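Local coordinates for alpha-L-rhamnosidase (Aspergillus terreus, PDB 6GSZ), which probably catalyses the hydrolysis of terminal non-reducing alpha-L-rhamnose residues in alpha-L-rhamnosides, at residues V568-R573 against A604-S609; Q577-L582 against T596-V601; T655-A660 against V692-A697. All blocks are in the same frame, centred on the assembly; numbering follows the deposited sequence.

Contact 1 of 3, residues V568-R573 against A604-S609; sequences VGLWDR and AYLLHS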
loop_
_atom_site.group_PDB
_atom_site.type_symbol
_atom_site.label_atom_id
_atom_site.label_comp_id
_atom_site.label_asym_id
_atom_site.label_seq_id
_atom_site.Cartn_x
_atom_site.Cartn_y
_atom_site.Cartn_z
ATOM N N VAL A 568 -25.273 -26.281 -10.469
ATOM C CA VAL A 568 -26.293 -25.252 -10.153
ATOM C C VAL A 568 -25.653 -23.859 -10.036
ATOM O O VAL A 568 -26.302 -22.926 -9.664
ATOM C CB VAL A 568 -27.076 -25.596 -8.876
ATOM C CG1 VAL A 568 -27.855 -26.896 -9.028
ATOM C CG2 VAL A 568 -26.197 -25.635 -7.631
ATOM N N GLY A 569 -24.369 -23.726 -10.340
ATOM C CA GLY A 569 -23.734 -22.416 -10.424
ATOM C C GLY A 569 -22.941 -21.980 -9.194
ATOM O O GLY A 569 -22.400 -20.849 -9.209
ATOM N N LEU A 570 -22.928 -22.792 -8.125
ATOM C CA LEU A 570 -22.094 -22.514 -6.973
ATOM C C LEU A 570 -20.683 -23.046 -7.282
ATOM O O LEU A 570 -20.429 -23.474 -8.406
ATOM C CB LEU A 570 -22.708 -23.101 -5.696
ATOM C CG LEU A 570 -24.054 -22.490 -5.277
ATOM C CD1 LEU A 570 -24.617 -23.237 -4.068
ATOM C CD2 LEU A 570 -23.916 -20.993 -4.987
ATOM N N TRP A 571 -19.789 -22.963 -6.311
ATOM C CA TRP A 571 -18.450 -23.446 -6.520
ATOM C C TRP A 571 -18.431 -24.965 -6.718
ATOM O O TRP A 571 -19.084 -25.716 -6.027
ATOM C CB TRP A 571 -17.544 -23.070 -5.359
ATOM C CG TRP A 571 -16.894 -21.722 -5.442
ATOM C CD1 TRP A 571 -17.311 -20.560 -4.877
ATOM C CD2 TRP A 571 -15.692 -21.391 -6.146
ATOM N NE1 TRP A 571 -16.478 -19.533 -5.169
ATOM C CE2 TRP A 571 -15.444 -20.014 -5.933
ATOM C CE3 TRP A 571 -14.762 -22.133 -6.883
ATOM C CZ2 TRP A 571 -14.322 -19.371 -6.451
ATOM C CZ3 TRP A 571 -13.671 -21.491 -7.420
ATOM C CH2 TRP A 571 -13.446 -20.131 -7.192
ATOM N N ASP A 572 -17.544 -25.390 -7.616
ATOM C CA ASP A 572 -17.207 -26.802 -7.775
ATOM C C ASP A 572 -16.575 -27.298 -6.465
ATOM O O ASP A 572 -15.636 -26.682 -5.936
ATOM C CB ASP A 572 -16.273 -26.955 -8.976
ATOM C CG ASP A 572 -15.722 -28.343 -9.232
ATOM O OD1 ASP A 572 -15.413 -29.057 -8.271
ATOM O OD2 ASP A 572 -15.574 -28.640 -10.403
ATOM N N ARG A 573 -17.145 -28.371 -5.908
ATOM C CA ARG A 573 -16.766 -28.833 -4.568
ATOM C C ARG A 573 -15.501 -29.713 -4.593
ATOM O O ARG A 573 -15.186 -30.319 -3.564
ATOM C CB ARG A 573 -17.946 -29.516 -3.867
ATOM C CG ARG A 573 -19.004 -28.548 -3.337
ATOM C CD ARG A 573 -20.050 -28.177 -4.335
ATOM N NE ARG A 573 -21.179 -27.619 -3.596
ATOM C CZ ARG A 573 -21.349 -26.332 -3.283
ATOM N NH1 ARG A 573 -20.454 -25.430 -3.653
ATOM N NH2 ARG A 573 -22.436 -25.964 -2.596
ATOM N N ALA A 604 -20.479 -18.200 -0.220
ATOM C CA ALA A 604 -20.883 -16.886 0.330
ATOM C C ALA A 604 -20.159 -15.768 -0.428
ATOM O O ALA A 604 -20.790 -14.783 -0.843
ATOM C CB ALA A 604 -20.633 -16.818 1.802
ATOM N N TYR A 605 -18.833 -15.945 -0.623
ATOM C CA TYR A 605 -18.069 -14.948 -1.339
ATOM C C TYR A 605 -18.408 -14.864 -2.850
ATOM O O TYR A 605 -18.303 -13.778 -3.451
ATOM C CB TYR A 605 -16.568 -15.131 -1.110
ATOM C CG TYR A 605 -16.067 -14.414 0.110
ATOM C CD1 TYR A 605 -16.130 -14.999 1.370
ATOM C CD2 TYR A 605 -15.564 -13.129 0.016
ATOM C CE1 TYR A 605 -15.653 -14.353 2.498
ATOM C CE2 TYR A 605 -15.100 -12.464 1.146
ATOM C CZ TYR A 605 -15.144 -13.071 2.392
ATOM O OH TYR A 605 -14.685 -12.389 3.503
ATOM N N LEU A 606 -18.850 -15.985 -3.449
ATOM C CA LEU A 606 -19.352 -15.958 -4.829
ATOM C C LEU A 606 -20.597 -15.061 -4.906
ATOM O O LEU A 606 -20.705 -14.251 -5.824
ATOM C CB LEU A 606 -19.640 -17.388 -5.310
ATOM C CG LEU A 606 -20.572 -17.513 -6.516
ATOM C CD1 LEU A 606 -19.987 -16.847 -7.739
ATOM C CD2 LEU A 606 -20.922 -18.964 -6.794
ATOM N N LEU A 607 -21.524 -15.235 -3.969
ATOM C CA LEU A 607 -22.707 -14.384 -3.937
ATOM C C LEU A 607 -22.291 -12.912 -3.752
ATOM O O LEU A 607 -22.804 -12.034 -4.419
ATOM C CB LEU A 607 -23.636 -14.844 -2.816
ATOM C CG LEU A 607 -24.708 -15.866 -3.175
ATOM C CD1 LEU A 607 -25.689 -15.290 -4.150
ATOM C CD2 LEU A 607 -24.189 -17.132 -3.734
ATOM N N HIS A 608 -21.351 -12.677 -2.824
ATOM C CA HIS A 608 -20.881 -11.309 -2.558
ATOM C C HIS A 608 -20.270 -10.692 -3.837
ATOM O O HIS A 608 -20.507 -9.507 -4.172
ATOM C CB HIS A 608 -19.927 -11.289 -1.366
ATOM C CG HIS A 608 -19.392 -9.953 -1.060
ATOM N ND1 HIS A 608 -20.205 -8.877 -0.788
ATOM C CD2 HIS A 608 -18.121 -9.552 -0.912
ATOM C CE1 HIS A 608 -19.431 -7.832 -0.510
ATOM N NE2 HIS A 608 -18.129 -8.248 -0.559
ATOM N N SER A 609 -19.406 -11.445 -4.543
ATOM C CA SER A 609 -18.850 -10.910 -5.783
ATOM C C SER A 609 -19.927 -10.622 -6.839
ATOM O O SER A 609 -19.800 -9.671 -7.622
ATOM C CB SER A 609 -17.808 -11.854 -6.317
ATOM O OG SER A 609 -16.540 -11.587 -5.725
#
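L606 carries its CG anti to the backbone N (chi1 161°), which sends the branch from helix 598-619 towards the loop, while L570 has its CG anti to the carbonyl carbon (chi1 -64°), beside its own backbone N. The two leucine side chains cross at about a right angle, and their CD2 methyls meet at 4.0 Å. L606 CD2 also lies 3.7 Å from L570 CA; L606 is modelled in two conformers, so the exact methyl distances are less certain. Deeper on the same side chain, L606 CB lies 3.8 Å from W571 NE1, the indole approaching obliquely. L607 adds its CD2 to L570 CD2 at 4.1 Å. Leucine and tryptophan suit a buried patch like this, held by shape and hydrophobicity. The loop is shaped for it: G569 has a positive phi (99°), where a CB would be jammed against the carbonyl O of V568. R573 NH1 donates to W571 O at 2.8 Å, on a lone pair in the carbonyl plane, and its NH2 pairs with D603, whose carboxylate also accepts from W571 N. Loop and helix are thereby tied by charge as well as by packing. The contact thus packs the loop after helix 545-562 onto helix 598-619, both helices belonging to the six-hairpin glycosidase domain, an (alpha/alpha)6 barrel.

Contact 2 of 3, residues Q577-L582 against T596-V601; sequences QWADWL and TNKYLV. With BGC (beta-D-glucopyranose), chain B; NAG (2-acetamido-2-deoxy-beta-D-glucopyranose), chain E.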
loop_
_atom_site.group_PDB
_atom_site.type_symbol
_atom_site.label_atom_id
_atom_site.label_comp_id
_atom_site.label_asym_id
_atom_site.label_seq_id
_atom_site.Cartn_x
_atom_site.Cartn_y
_atom_site.Cartn_z
ATOM N N GLN A 577 -9.354 -24.611 -1.812
ATOM C CA GLN A 577 -9.777 -23.326 -1.299
ATOM C C GLN A 577 -8.953 -22.937 -0.054
ATOM O O GLN A 577 -8.663 -23.793 0.804
ATOM C CB GLN A 577 -11.263 -23.296 -0.944
ATOM C CG GLN A 577 -12.197 -23.523 -2.117
ATOM C CD GLN A 577 -12.200 -22.405 -3.139
ATOM O OE1 GLN A 577 -11.806 -21.265 -2.841
ATOM N NE2 GLN A 577 -12.717 -22.726 -4.330
ATOM N N TRP A 578 -8.529 -21.661 0.009
ATOM C CA TRP A 578 -7.979 -21.056 1.221
ATOM C C TRP A 578 -9.072 -20.832 2.276
ATOM O O TRP A 578 -8.911 -21.174 3.480
ATOM C CB TRP A 578 -7.306 -19.706 0.904
ATOM C CG TRP A 578 -6.222 -19.754 -0.135
ATOM C CD1 TRP A 578 -6.277 -19.306 -1.429
ATOM C CD2 TRP A 578 -4.912 -20.320 0.036
ATOM N NE1 TRP A 578 -5.097 -19.584 -2.069
ATOM C CE2 TRP A 578 -4.244 -20.158 -1.187
ATOM C CE3 TRP A 578 -4.247 -20.915 1.105
ATOM C CZ2 TRP A 578 -2.929 -20.581 -1.366
ATOM C CZ3 TRP A 578 -2.951 -21.342 0.925
ATOM C CH2 TRP A 578 -2.304 -21.163 -0.292
ATOM N N ALA A 579 -10.190 -20.259 1.812
ATOM C CA ALA A 579 -11.414 -19.994 2.625
ATOM C C ALA A 579 -11.019 -19.323 3.947
ATOM O O ALA A 579 -10.322 -18.305 3.926
ATOM C CB ALA A 579 -12.240 -21.249 2.774
ATOM N N ASP A 580 -11.556 -19.790 5.096
ATOM C CA ASP A 580 -11.334 -19.075 6.358
ATOM C C ASP A 580 -9.981 -19.432 6.969
ATOM O O ASP A 580 -9.890 -19.953 8.086
ATOM C CB ASP A 580 -12.489 -19.269 7.347
ATOM C CG ASP A 580 -12.545 -18.172 8.413
ATOM O OD1 ASP A 580 -12.094 -17.016 8.142
ATOM O OD2 ASP A 580 -13.042 -18.477 9.535
ATOM N N TRP A 581 -8.935 -19.006 6.259
ATOM C CA TRP A 581 -7.540 -19.233 6.593
ATOM C C TRP A 581 -7.224 -18.686 7.989
ATOM O O TRP A 581 -7.593 -17.578 8.303
ATOM C CB TRP A 581 -6.729 -18.528 5.499
ATOM C CG TRP A 581 -5.242 -18.705 5.538
ATOM C CD1 TRP A 581 -4.324 -17.753 5.915
ATOM C CD2 TRP A 581 -4.500 -19.877 5.174
ATOM N NE1 TRP A 581 -3.059 -18.269 5.796
ATOM C CE2 TRP A 581 -3.139 -19.554 5.341
ATOM C CE3 TRP A 581 -4.853 -21.146 4.686
ATOM C CZ2 TRP A 581 -2.121 -20.461 5.030
ATOM C CZ3 TRP A 581 -3.840 -22.055 4.429
ATOM C CH2 TRP A 581 -2.501 -21.702 4.582
ATOM N N LEU A 582 -6.500 -19.471 8.806
ATOM C CA LEU A 582 -5.965 -19.030 10.091
ATOM C C LEU A 582 -7.091 -18.767 11.100
ATOM O O LEU A 582 -6.907 -18.025 12.038
ATOM C CB LEU A 582 -5.016 -17.829 9.901
ATOM C CG LEU A 582 -3.603 -18.203 9.464
ATOM C CD1 LEU A 582 -2.779 -16.961 9.148
ATOM C CD2 LEU A 582 -2.925 -19.073 10.507
ATOM N N THR A 596 -15.191 -23.881 9.717
ATOM C CA THR A 596 -16.256 -23.575 8.769
ATOM C C THR A 596 -15.936 -24.223 7.421
ATOM O O THR A 596 -14.811 -24.097 6.935
ATOM C CB THR A 596 -16.410 -22.056 8.567
ATOM O OG1 THR A 596 -16.472 -21.424 9.851
ATOM C CG2 THR A 596 -17.656 -21.704 7.782
ATOM N N ASN A 597 -16.904 -24.904 6.827
ATOM C CA ASN A 597 -16.752 -25.585 5.543
ATOM C C ASN A 597 -16.234 -24.604 4.474
ATOM O O ASN A 597 -16.747 -23.482 4.313
ATOM C CB ASN A 597 -18.058 -26.249 5.124
ATOM C CG ASN A 597 -17.965 -26.980 3.816
ATOM O OD1 ASN A 597 -18.000 -26.368 2.744
ATOM N ND2 ASN A 597 -17.787 -28.288 3.912
ATOM N N LYS A 598 -15.216 -25.047 3.721
ATOM C CA LYS A 598 -14.547 -24.199 2.739
ATOM C C LYS A 598 -15.489 -23.764 1.617
ATOM O O LYS A 598 -15.289 -22.682 1.047
ATOM C CB LYS A 598 -13.319 -24.914 2.139
ATOM C CG LYS A 598 -12.192 -25.121 3.113
ATOM C CD LYS A 598 -11.049 -25.906 2.508
ATOM C CE LYS A 598 -9.845 -25.882 3.411
ATOM N NZ LYS A 598 -8.600 -26.124 2.667
ATOM N N TYR A 599 -16.469 -24.606 1.279
ATOM C CA TYR A 599 -17.415 -24.323 0.188
ATOM C C TYR A 599 -18.566 -23.436 0.676
ATOM O O TYR A 599 -19.072 -22.639 -0.134
ATOM C CB TYR A 599 -17.861 -25.631 -0.502
ATOM C CG TYR A 599 -16.662 -26.381 -1.012
ATOM C CD1 TYR A 599 -15.880 -25.884 -2.043
ATOM C CD2 TYR A 599 -16.241 -27.526 -0.377
ATOM C CE1 TYR A 599 -14.713 -26.517 -2.445
ATOM C CE2 TYR A 599 -15.091 -28.183 -0.784
ATOM C CZ TYR A 599 -14.318 -27.664 -1.800
ATOM O OH TYR A 599 -13.159 -28.294 -2.153
ATOM N N LEU A 600 -18.957 -23.549 1.948
ATOM C CA LEU A 600 -19.934 -22.588 2.504
ATOM C C LEU A 600 -19.311 -21.189 2.405
ATOM O O LEU A 600 -19.920 -20.232 1.895
ATOM C CB LEU A 600 -20.225 -22.965 3.949
ATOM C CG LEU A 600 -21.284 -22.153 4.709
ATOM C CD1 LEU A 600 -21.687 -22.964 5.946
ATOM C CD2 LEU A 600 -20.742 -20.793 5.143
ATOM N N VAL A 601 -18.035 -21.094 2.827
ATOM C CA VAL A 601 -17.308 -19.822 2.765
ATOM C C VAL A 601 -17.208 -19.332 1.316
ATOM O O VAL A 601 -17.484 -18.161 1.002
ATOM C CB VAL A 601 -15.914 -19.917 3.419
ATOM C CG1 VAL A 601 -15.058 -18.690 3.178
ATOM C CG2 VAL A 601 -16.025 -20.146 4.917
HETATM C C2 BGC B . -0.786 -14.836 3.137
HETATM C C3 BGC B . -2.012 -15.666 2.877
HETATM C C4 BGC B . -1.815 -16.986 2.164
HETATM C C5 BGC B . -0.737 -17.637 2.885
HETATM C C6 BGC B . -0.571 -18.983 2.209
HETATM C C1 BGC B . 0.306 -15.707 3.734
HETATM O O1 BGC B . 1.394 -14.878 4.092
HETATM O O2 BGC B . -0.994 -13.989 4.243
HETATM O O3 BGC B . -2.755 -14.996 2.006
HETATM O O4 BGC B . -2.968 -17.852 2.042
HETATM O O5 BGC B . 0.519 -16.887 2.959
HETATM O O6 BGC B . 0.576 -19.626 2.773
HETATM C C1 NAG E . -19.761 -28.064 8.588
HETATM C C2 NAG E . -19.142 -29.240 9.290
HETATM C C3 NAG E . -19.006 -30.439 8.344
HETATM C C4 NAG E . -20.275 -30.755 7.558
HETATM C C5 NAG E . -20.751 -29.462 6.863
HETATM C C6 NAG E . -22.005 -29.623 5.998
HETATM C C7 NAG E . -16.811 -28.393 8.957
HETATM C C8 NAG E . -15.541 -28.052 9.637
HETATM N N2 NAG E . -17.835 -28.811 9.775
HETATM O O3 NAG E . -18.592 -31.526 9.123
HETATM O O4 NAG E . -19.902 -31.602 6.473
HETATM O O5 NAG E . -20.935 -28.462 7.858
HETATM O O6 NAG E . -23.066 -30.125 6.815
HETATM O O7 NAG E . -16.830 -28.276 7.717
HETATM O O HOH W 1 -8.849 -26.969 -0.001
HETATM O O HOH W 2 -6.669 -24.256 2.724
HETATM O O HOH W 3 -12.967 -22.311 5.656
HETATM O O HOH W 4 -13.960 -20.674 10.558
#
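This is a buried packing of a loop on the first turn of helix 598-619: Q577, A579 and D580 face K598, Y599 and V601 in the catalytic-domain barrel, with the sugar pocket on the far side of the loop. A579 CB sits 3.7 Å from K598 CA and 3.8 Å from V601 CG1, a fit that suits a residue with nothing beyond CB. Q577 brings CG to 3.9 Å from Y599 CE1, its chain bent at chi2 (-68°) and its amide plane nearly perpendicular to the tyrosine ring; its OE1 is bonded to S525 N. K598, extended beyond CG, reaches across A579 and donates from NZ to Q577 O at 3.0 Å, nearly along the C=O axis. Two waters also accept from that ammonium, and one of them donates back to Q577 O. N597 is the N-cap: its OD1 takes Y599 N and L600 N. From the other side of the loop, W578 and W581 each turn a face to O4 of the bound beta-D-glucopyranose, which lies 3.4 Å from W578 CE3. The buried carboxylate of D580 accepts from G695 N, A697 N and G698 N, is bonded to T657, and through OD2 accepts from a water to which T596 OG1 donates. Lysine, capping asparagine and aspartate thus supply partners to backbone groups of two loops and the helix start, probably helping hold the loop presenting both tryptophans.

Contact 3 of 3, residues T655-A660 against V692-A697; sequences TQTGLA and VGTGFA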
loop_
_atom_site.group_PDB
_atom_site.type_symbol
_atom_site.label_atom_id
_atom_site.label_comp_id
_atom_site.label_asym_id
_atom_site.label_seq_id
_atom_site.Cartn_x
_atom_site.Cartn_y
_atom_site.Cartn_z
ATOM N N THR A 655 -20.667 -21.266 13.461
ATOM C CA THR A 655 -19.396 -20.692 13.842
ATOM C C THR A 655 -19.445 -19.189 13.587
ATOM O O THR A 655 -20.373 -18.679 12.943
ATOM C CB THR A 655 -18.269 -21.295 13.007
ATOM O OG1 THR A 655 -18.512 -21.007 11.617
ATOM C CG2 THR A 655 -18.153 -22.793 13.216
ATOM N N GLN A 656 -18.481 -18.463 14.134
ATOM C CA GLN A 656 -18.448 -17.038 13.934
ATOM C C GLN A 656 -18.461 -16.720 12.436
ATOM O O GLN A 656 -19.225 -15.859 12.000
ATOM C CB GLN A 656 -17.285 -16.404 14.678
ATOM C CG GLN A 656 -17.463 -16.441 16.184
ATOM C CD GLN A 656 -16.373 -15.704 16.920
ATOM O OE1 GLN A 656 -15.761 -14.765 16.393
ATOM N NE2 GLN A 656 -16.116 -16.157 18.147
ATOM N N THR A 657 -17.573 -17.356 11.654
ATOM C CA THR A 657 -17.555 -17.077 10.211
ATOM C C THR A 657 -18.810 -17.621 9.503
ATOM O O THR A 657 -19.359 -16.961 8.599
ATOM C CB THR A 657 -16.280 -17.630 9.574
ATOM O OG1 THR A 657 -15.198 -16.901 10.146
ATOM C CG2 THR A 657 -16.261 -17.510 8.071
ATOM N N GLY A 658 -19.236 -18.827 9.877
ATOM C CA GLY A 658 -20.376 -19.458 9.239
ATOM C C GLY A 658 -21.688 -18.680 9.375
ATOM O O GLY A 658 -22.511 -18.722 8.441
ATOM N N LEU A 659 -21.827 -17.947 10.485
ATOM C CA LEU A 659 -22.956 -17.054 10.674
ATOM C C LEU A 659 -22.663 -15.666 10.089
ATOM O O LEU A 659 -23.531 -15.034 9.516
ATOM C CB LEU A 659 -23.276 -16.964 12.161
ATOM C CG LEU A 659 -24.007 -18.186 12.706
ATOM C CD1 LEU A 659 -23.752 -18.316 14.185
ATOM C CD2 LEU A 659 -25.488 -18.119 12.394
ATOM N N ALA A 660 -21.464 -15.121 10.316
ATOM C CA ALA A 660 -21.208 -13.719 9.939
ATOM C C ALA A 660 -21.366 -13.526 8.424
ATOM O O ALA A 660 -21.903 -12.518 7.950
ATOM C CB ALA A 660 -19.849 -13.272 10.394
ATOM N N VAL A 692 -12.104 -13.967 19.703
ATOM C CA VAL A 692 -12.328 -13.980 18.252
ATOM C C VAL A 692 -12.266 -15.419 17.764
ATOM O O VAL A 692 -11.412 -16.208 18.215
ATOM C CB VAL A 692 -11.293 -13.136 17.491
ATOM C CG1 VAL A 692 -11.170 -11.743 18.049
ATOM C CG2 VAL A 692 -9.936 -13.812 17.446
ATOM N N GLY A 693 -13.131 -15.753 16.812
ATOM C CA GLY A 693 -13.250 -17.081 16.290
ATOM C C GLY A 693 -13.148 -17.173 14.774
ATOM O O GLY A 693 -13.329 -18.231 14.224
ATOM N N THR A 694 -12.794 -16.053 14.144
ATOM C CA THR A 694 -12.728 -15.915 12.679
ATOM C C THR A 694 -11.280 -16.000 12.175
ATOM O O THR A 694 -10.388 -15.500 12.819
ATOM C CB THR A 694 -13.377 -14.587 12.286
ATOM O OG1 THR A 694 -12.774 -13.526 13.043
ATOM C CG2 THR A 694 -14.880 -14.558 12.488
ATOM N N GLY A 695 -11.132 -16.532 10.949
ATOM C CA GLY A 695 -9.903 -16.385 10.171
ATOM C C GLY A 695 -10.013 -15.252 9.157
ATOM O O GLY A 695 -10.774 -14.292 9.347
ATOM N N PHE A 696 -9.313 -15.385 8.022
ATOM C CA PHE A 696 -9.215 -14.290 7.063
ATOM C C PHE A 696 -10.576 -14.018 6.416
ATOM O O PHE A 696 -10.788 -12.919 5.914
ATOM C CB PHE A 696 -8.122 -14.562 6.010
ATOM C CG PHE A 696 -6.684 -14.287 6.382
ATOM C CD1 PHE A 696 -6.247 -14.347 7.699
ATOM C CD2 PHE A 696 -5.767 -13.985 5.400
ATOM C CE1 PHE A 696 -4.924 -14.126 8.041
ATOM C CE2 PHE A 696 -4.432 -13.786 5.732
ATOM C CZ PHE A 696 -4.012 -13.832 7.040
ATOM N N ALA A 697 -11.416 -15.054 6.328
ATOM C CA ALA A 697 -12.702 -14.874 5.630
ATOM C C ALA A 697 -13.689 -14.051 6.469
ATOM O O ALA A 697 -14.507 -13.353 5.903
ATOM C CB ALA A 697 -13.332 -16.210 5.272
HETATM O O HOH W 5 -15.518 -19.187 12.627
#
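The backbone N of G693 donates to Q656 OE1 at 2.8 Å, the shortest polar link between the helix 656-664 and the loop 692-697. The bond is bent: the N-H...O angle is 134°, and the donor stands above the plane of the amide. The whole carboxamide is laid against the glycine, with Q656 CD 3.5 Å from G693 CA. Its chain, extended beyond CG, gives the glutamine the length to arrive there, and its NE2 donates to K691 O, so both ends of the amide are engaged. Glycine fits at 693 because a CB would point at the helix and come within 2.6 Å of Q656 NE2. The helix itself begins with T655 as N-cap, its OG1 accepting from G658 N at 2.9 Å; G658 in turn has no CB to crowd that hydroxyl. In the (alpha/alpha)6 barrel, loop 692-697 runs between helices 671-687 and 699-708, and here it passes beside the start of helix 656-664. At the next residue, the T694 CG2 methyl packs against Q656 CB at 3.7 Å and lies 3.3 Å from T657 OG1. T694 chi1 (53°) sets OG1 between the backbone N and the carbonyl carbon, and that hydroxyl bonds to T699. Threonine serves both needs, a methyl in contact with helix 656-664 and a hydroxyl for T699 at the start of helix 699-708. T657 likewise divides its branches: OG1 has D580 as its partner, while CG2 approaches A697 CB. Water 5 bridges the remaining distance, accepting from T657 N, in the first turn of the helix, and donating to G693 O. Beyond G695, F696 meets W581 edge-to-face and touches the bound glucose.

Contacts 1 and 2 share helix 598-619, with centres about 12 Å apart; contact 2 uses its first turn and contact 1 the turns that follow. They meet where W571 CE3 lies 3.3 Å from Q577 NE2. Contact 3 has its centre about 10 Å from that of contact 2 and is joined to it by the hydroxyls T596 OG1 and T655 OG1, 2.7 Å apart, and by V601 CG1 against A697 CB at 3.7 Å. Contact 1 reaches contact 3, about 18 Å away between centres, through Y605 OH and A697 O, 2.6 Å apart. The glucose pocket draws W578 and W581 from contact 2 and F696 from contact 3, while contact 1 contributes none of its residues.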